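Local coordinates for ABC transporter substrate binding protein (Ribose) (Agrobacterium vitis, PDB 4WUT) that probably serves as the sugar-binding component of an ABC transporter, here holding beta-D-fucopyranose in the cleft between its two lobes, at residues 193-206 against 219-233. Sequence-based numbering, arbitrary orientation. Where two conformers were deposited one is given.
Sequences SQMATALNQTTDVL and NEPTAIGMGRAIKQA. With CA (calcium ion), chain F; FCB (beta-D-fucopyranose), chain E.
Helices 195-206 and 220-232 run the same way at a signed crossing angle of -45°, their axes 7.1 Å apart at closest approach, with Leu199 facing Gly225. Without a side chain, Gly225 lets the backbones meet, and Leu199 CA makes a CA-H...O contact of 3.4 Å with Gly225 O. Leu199, its CG anti to the backbone N (chi1 -161°), enters as a knob among Gly225, Arg228, Ala229 and Gln232; CD1 lies against Arg228 CB and CD2 beside the amide end of Gln232. On the other flank Thr202 presses its CG2 onto Ala229 CB, a tight 3.4 Å, while its OG1 donates a hydrogen bond to Ala198 O, which also accepts from Thr202 N on the opposite face of the carbonyl plane. Leu206 CD1 rests on Ile230 and Ala233, and a water donates to both Thr203 OG1 and Ala229 O. The two are neighbouring helices of one Rossmann-like lobe of the periplasmic binding protein fold, joined in the chain through strand 214-217, whose Ile215 touches Thr202, Met226 and Ile230. Toward the sugar, the side chains of Met195 and Pro221 cross at about a right angle, Met195 CG 3.6 Å from Pro221 CB. Asn219 N-caps helix 220-232: OD1 takes Thr222 N and Thr222 OG1 from opposite faces, which should restrain the amide; its ND2 donates to Ser193 OG (3.0 Å) and to O4 of beta-D-fucopyranose (3.1 Å, 158° at the hydrogen). Ser193 OG also hydrogen-bonds Glu65, which itself binds the sugar. On the outer side of helix 195-206, Asn200 OD1 and both carboxylate oxygens of Asp204 bind a calcium ion.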
loop_
_atom_site.group_PDB
_atom_site.type_symbol
_atom_site.label_atom_id
_atom_site.label_comp_id
_atom_site.label_asym_id
_atom_site.label_seq_id
_atom_site.Cartn_x
_atom_site.Cartn_y
_atom_site.Cartn_z
ATOM N N SER A 193 6.586 -1.010 8.428
ATOM C CA SER A 193 5.293 -1.717 8.336
ATOM C C SER A 193 5.006 -2.643 9.534
ATOM O O SER A 193 4.279 -3.635 9.420
ATOM C CB SER A 193 5.139 -2.467 7.018
ATOM O OG SER A 193 5.019 -1.509 5.960
ATOM N N GLN A 194 5.585 -2.292 10.677
ATOM C CA GLN A 194 5.333 -3.021 11.919
ATOM C C GLN A 194 4.397 -2.180 12.770
ATOM O O GLN A 194 4.737 -1.057 13.163
ATOM C CB GLN A 194 6.632 -3.295 12.674
ATOM C CG GLN A 194 7.577 -4.243 11.975
ATOM C CD GLN A 194 7.010 -5.633 11.850
ATOM O OE1 GLN A 194 6.130 -6.038 12.619
ATOM N NE2 GLN A 194 7.503 -6.379 10.878
HETATM N N MSE A 195 3.195 -2.712 13.021
HETATM C CA MSE A 195 2.193 -2.061 13.865
HETATM C C MSE A 195 2.796 -1.587 15.187
HETATM O O MSE A 195 2.616 -0.426 15.588
HETATM C CB MSE A 195 0.988 -2.986 14.139
HETATM C CG MSE A 195 0.040 -3.223 12.947
HETATM SE SE MSE A 195 -1.572 -4.339 13.357
HETATM C CE MSE A 195 -0.762 -6.117 13.353
ATOM N N ALA A 196 3.522 -2.482 15.850
ATOM C CA ALA A 196 4.081 -2.186 17.160
ATOM C C ALA A 196 5.093 -1.046 17.118
ATOM O O ALA A 196 5.151 -0.214 18.039
ATOM C CB ALA A 196 4.713 -3.421 17.768
ATOM N N THR A 197 5.855 -0.978 16.029
ATOM C CA THR A 197 6.820 0.089 15.870
ATOM C C THR A 197 6.115 1.431 15.671
ATOM O O THR A 197 6.479 2.446 16.291
ATOM C CB THR A 197 7.735 -0.192 14.708
ATOM O OG1 THR A 197 8.433 -1.421 14.970
ATOM C CG2 THR A 197 8.725 0.920 14.537
ATOM N N ALA A 198 5.098 1.424 14.804
ATOM C CA ALA A 198 4.255 2.599 14.596
ATOM C C ALA A 198 3.573 3.086 15.867
ATOM O O ALA A 198 3.456 4.309 16.095
ATOM C CB ALA A 198 3.209 2.313 13.521
ATOM N N LEU A 199 3.113 2.148 16.690
ATOM C CA LEU A 199 2.508 2.502 17.975
ATOM C C LEU A 199 3.527 3.274 18.842
ATOM O O LEU A 199 3.247 4.377 19.331
ATOM C CB LEU A 199 1.970 1.237 18.655
ATOM C CG LEU A 199 0.935 1.448 19.766
ATOM C CD1 LEU A 199 0.240 0.127 20.077
ATOM C CD2 LEU A 199 1.594 1.999 20.987
ATOM N N ASN A 200 4.725 2.728 19.017
ATOM C CA ASN A 200 5.766 3.399 19.781
ATOM C C ASN A 200 6.160 4.745 19.164
ATOM O O ASN A 200 6.215 5.744 19.861
ATOM C CB ASN A 200 7.000 2.502 19.897
ATOM C CG ASN A 200 8.117 3.146 20.724
ATOM O OD1 ASN A 200 7.871 3.714 21.786
ATOM N ND2 ASN A 200 9.340 3.093 20.208
ATOM N N GLN A 201 6.415 4.774 17.858
ATOM C CA GLN A 201 6.802 6.025 17.228
ATOM C C GLN A 201 5.734 7.097 17.374
ATOM O O GLN A 201 6.056 8.246 17.596
ATOM C CB GLN A 201 7.144 5.809 15.747
ATOM C CG GLN A 201 8.391 5.021 15.556
ATOM C CD GLN A 201 8.610 4.593 14.112
ATOM O OE1 GLN A 201 7.670 4.422 13.336
ATOM N NE2 GLN A 201 9.862 4.380 13.768
ATOM N N THR A 202 4.476 6.722 17.231
ATOM C CA THR A 202 3.390 7.668 17.455
ATOM C C THR A 202 3.290 8.137 18.897
ATOM O O THR A 202 3.136 9.318 19.180
ATOM C CB THR A 202 2.057 7.075 17.005
ATOM O OG1 THR A 202 2.124 6.794 15.601
ATOM C CG2 THR A 202 0.964 8.080 17.193
ATOM N N THR A 203 3.414 7.210 19.844
ATOM C CA THR A 203 3.413 7.592 21.240
ATOM C C THR A 203 4.507 8.639 21.515
ATOM O O THR A 203 4.286 9.658 22.168
ATOM C CB THR A 203 3.618 6.356 22.115
ATOM O OG1 THR A 203 2.469 5.501 21.984
ATOM C CG2 THR A 203 3.794 6.743 23.591
ATOM N N ASP A 204 5.658 8.426 20.899
ATOM C CA ASP A 204 6.786 9.290 21.082
ATOM C C ASP A 204 6.597 10.654 20.412
ATOM O O ASP A 204 6.953 11.653 21.003
ATOM C CB ASP A 204 8.057 8.577 20.619
ATOM C CG ASP A 204 8.433 7.396 21.536
ATOM O OD1 ASP A 204 7.935 7.310 22.684
ATOM O OD2 ASP A 204 9.236 6.549 21.098
ATOM N N VAL A 205 6.031 10.676 19.210
ATOM C CA VAL A 205 5.760 11.933 18.519
ATOM C C VAL A 205 4.733 12.774 19.264
ATOM O O VAL A 205 4.867 13.991 19.343
ATOM C CB VAL A 205 5.367 11.697 17.070
ATOM C CG1 VAL A 205 5.075 13.033 16.388
ATOM C CG2 VAL A 205 6.449 11.012 16.344
ATOM N N LEU A 206 3.738 12.124 19.836
ATOM C CA LEU A 206 2.731 12.809 20.617
ATOM C C LEU A 206 3.335 13.409 21.884
ATOM O O LEU A 206 3.007 14.550 22.265
ATOM C CB LEU A 206 1.552 11.897 20.976
ATOM C CG LEU A 206 0.687 11.407 19.812
ATOM C CD1 LEU A 206 -0.254 10.314 20.274
ATOM C CD2 LEU A 206 -0.084 12.531 19.103
ATOM N N ASN A 219 0.270 3.785 5.712
ATOM C CA ASN A 219 -0.214 2.481 5.292
ATOM C C ASN A 219 -0.929 1.763 6.438
ATOM O O ASN A 219 -1.008 2.273 7.563
ATOM C CB ASN A 219 0.895 1.609 4.674
ATOM C CG ASN A 219 1.791 0.930 5.701
ATOM O OD1 ASN A 219 1.866 1.302 6.872
ATOM N ND2 ASN A 219 2.509 -0.082 5.239
ATOM N N GLU A 220 -1.434 0.586 6.127
ATOM C CA GLU A 220 -2.314 -0.136 7.041
ATOM C C GLU A 220 -1.719 -0.339 8.454
ATOM O O GLU A 220 -2.288 0.141 9.448
ATOM C CB GLU A 220 -2.787 -1.457 6.415
ATOM C CG GLU A 220 -3.715 -2.262 7.322
ATOM C CD GLU A 220 -4.013 -3.643 6.745
ATOM O OE1 GLU A 220 -3.090 -4.488 6.692
ATOM O OE2 GLU A 220 -5.154 -3.888 6.311
ATOM N N PRO A 221 -0.571 -1.030 8.565
ATOM C CA PRO A 221 -0.083 -1.254 9.925
ATOM C C PRO A 221 0.341 0.038 10.624
ATOM O O PRO A 221 0.235 0.158 11.847
ATOM C CB PRO A 221 1.118 -2.175 9.723
ATOM C CG PRO A 221 1.544 -1.920 8.289
ATOM C CD PRO A 221 0.253 -1.739 7.577
ATOM N N THR A 222 0.813 1.011 9.867
ATOM C CA THR A 222 1.291 2.240 10.470
ATOM C C THR A 222 0.090 2.997 11.022
ATOM O O THR A 222 0.142 3.542 12.120
ATOM C CB THR A 222 2.091 3.094 9.472
ATOM O OG1 THR A 222 3.195 2.340 8.947
ATOM C CG2 THR A 222 2.585 4.338 10.099
ATOM N N ALA A 223 -0.985 3.023 10.240
ATOM C CA ALA A 223 -2.172 3.754 10.671
ATOM C C ALA A 223 -2.849 3.088 11.847
ATOM O O ALA A 223 -3.422 3.773 12.707
ATOM C CB ALA A 223 -3.132 3.888 9.494
ATOM N N ILE A 224 -2.812 1.760 11.908
ATOM C CA ILE A 224 -3.378 1.043 13.052
ATOM C C ILE A 224 -2.569 1.337 14.316
ATOM O O ILE A 224 -3.107 1.667 15.369
ATOM C CB ILE A 224 -3.451 -0.459 12.788
ATOM C CG1 ILE A 224 -4.455 -0.729 11.655
ATOM C CG2 ILE A 224 -3.864 -1.196 14.076
ATOM C CD1 ILE A 224 -4.501 -2.115 11.142
ATOM N N GLY A 225 -1.254 1.245 14.225
ATOM C CA GLY A 225 -0.454 1.572 15.385
ATOM C C GLY A 225 -0.655 3.010 15.831
ATOM O O GLY A 225 -0.653 3.300 17.013
HETATM N N MSE A 226 -0.752 3.906 14.862
HETATM C CA MSE A 226 -1.013 5.321 15.103
HETATM C C MSE A 226 -2.321 5.506 15.865
HETATM O O MSE A 226 -2.361 6.190 16.883
HETATM C CB MSE A 226 -1.090 6.046 13.761
HETATM C CG MSE A 226 -1.370 7.521 13.883
HETATM SE SE MSE A 226 -1.602 8.315 12.128
HETATM C CE MSE A 226 -3.332 7.553 11.674
ATOM N N GLY A 227 -3.388 4.883 15.384
ATOM C CA GLY A 227 -4.665 5.056 16.033
ATOM C C GLY A 227 -4.627 4.540 17.451
ATOM O O GLY A 227 -5.140 5.171 18.378
ATOM N N ARG A 228 -3.983 3.397 17.640
ATOM C CA ARG A 228 -3.922 2.807 18.974
ATOM C C ARG A 228 -3.132 3.704 19.920
ATOM O O ARG A 228 -3.509 3.864 21.080
ATOM C CB ARG A 228 -3.306 1.414 18.915
ATOM C CG ARG A 228 -4.166 0.419 18.206
ATOM C CD ARG A 228 -3.612 -0.987 18.270
ATOM N NE ARG A 228 -4.486 -1.900 17.546
ATOM C CZ ARG A 228 -4.223 -3.182 17.332
ATOM N NH1 ARG A 228 -3.112 -3.716 17.821
ATOM N NH2 ARG A 228 -5.078 -3.926 16.642
ATOM N N ALA A 229 -2.047 4.294 19.429
ATOM C CA ALA A 229 -1.255 5.240 20.218
ATOM C C ALA A 229 -2.048 6.466 20.635
ATOM O O ALA A 229 -1.956 6.913 21.777
ATOM C CB ALA A 229 0.000 5.668 19.457
ATOM N N ILE A 230 -2.805 7.030 19.691
ATOM C CA ILE A 230 -3.619 8.198 19.983
ATOM C C ILE A 230 -4.643 7.892 21.084
ATOM O O ILE A 230 -4.826 8.656 22.033
ATOM C CB ILE A 230 -4.341 8.649 18.706
ATOM C CG1 ILE A 230 -3.337 9.211 17.694
ATOM C CG2 ILE A 230 -5.397 9.669 19.016
ATOM C CD1 ILE A 230 -3.904 9.387 16.328
ATOM N N LYS A 231 -5.292 6.745 20.962
ATOM C CA LYS A 231 -6.296 6.342 21.928
ATOM C C LYS A 231 -5.651 6.168 23.285
ATOM O O LYS A 231 -6.155 6.653 24.296
ATOM C CB LYS A 231 -6.949 5.046 21.484
ATOM C CG LYS A 231 -7.981 5.223 20.407
ATOM C CD LYS A 231 -8.762 3.943 20.177
ATOM C CE LYS A 231 -9.444 3.486 21.431
ATOM N NZ LYS A 231 -10.236 4.577 22.073
ATOM N N GLN A 232 -4.525 5.456 23.309
ATOM C CA GLN A 232 -3.834 5.182 24.572
ATOM C C GLN A 232 -3.315 6.455 25.262
ATOM O O GLN A 232 -3.233 6.517 26.497
ATOM C CB GLN A 232 -2.687 4.214 24.317
ATOM C CG GLN A 232 -3.184 2.797 24.057
ATOM C CD GLN A 232 -2.077 1.778 23.775
ATOM O OE1 GLN A 232 -0.907 1.964 24.148
ATOM N NE2 GLN A 232 -2.454 0.689 23.114
ATOM N N ALA A 233 -2.972 7.463 24.485
ATOM C CA ALA A 233 -2.519 8.741 25.005
ATOM C C ALA A 233 -3.656 9.632 25.524
ATOM O O ALA A 233 -3.391 10.693 26.092
ATOM C CB ALA A 233 -1.748 9.478 23.918
HETATM CA CA CA F . 9.082 5.257 23.209
HETATM C C1 FCB E . -0.518 -0.680 1.628
HETATM C C2 FCB E . 0.656 -0.440 0.688
HETATM C C3 FCB E . 1.417 -1.632 0.476
HETATM C C4 FCB E . 1.835 -2.265 1.830
HETATM C C5 FCB E . 0.520 -2.398 2.646
HETATM C C6 FCB E . 0.757 -3.025 4.051
HETATM O O1 FCB E . -0.954 0.545 1.988
HETATM O O2 FCB E . 0.080 -0.012 -0.577
HETATM O O3 FCB E . 2.582 -1.247 -0.297
HETATM O O4 FCB E . 2.833 -1.459 2.505
HETATM O O5 FCB E . -0.026 -1.172 2.866
HETATM O O HOH W 1 0.269 6.337 23.305
HETATM O O HOH W 2 7.191 5.316 24.778
#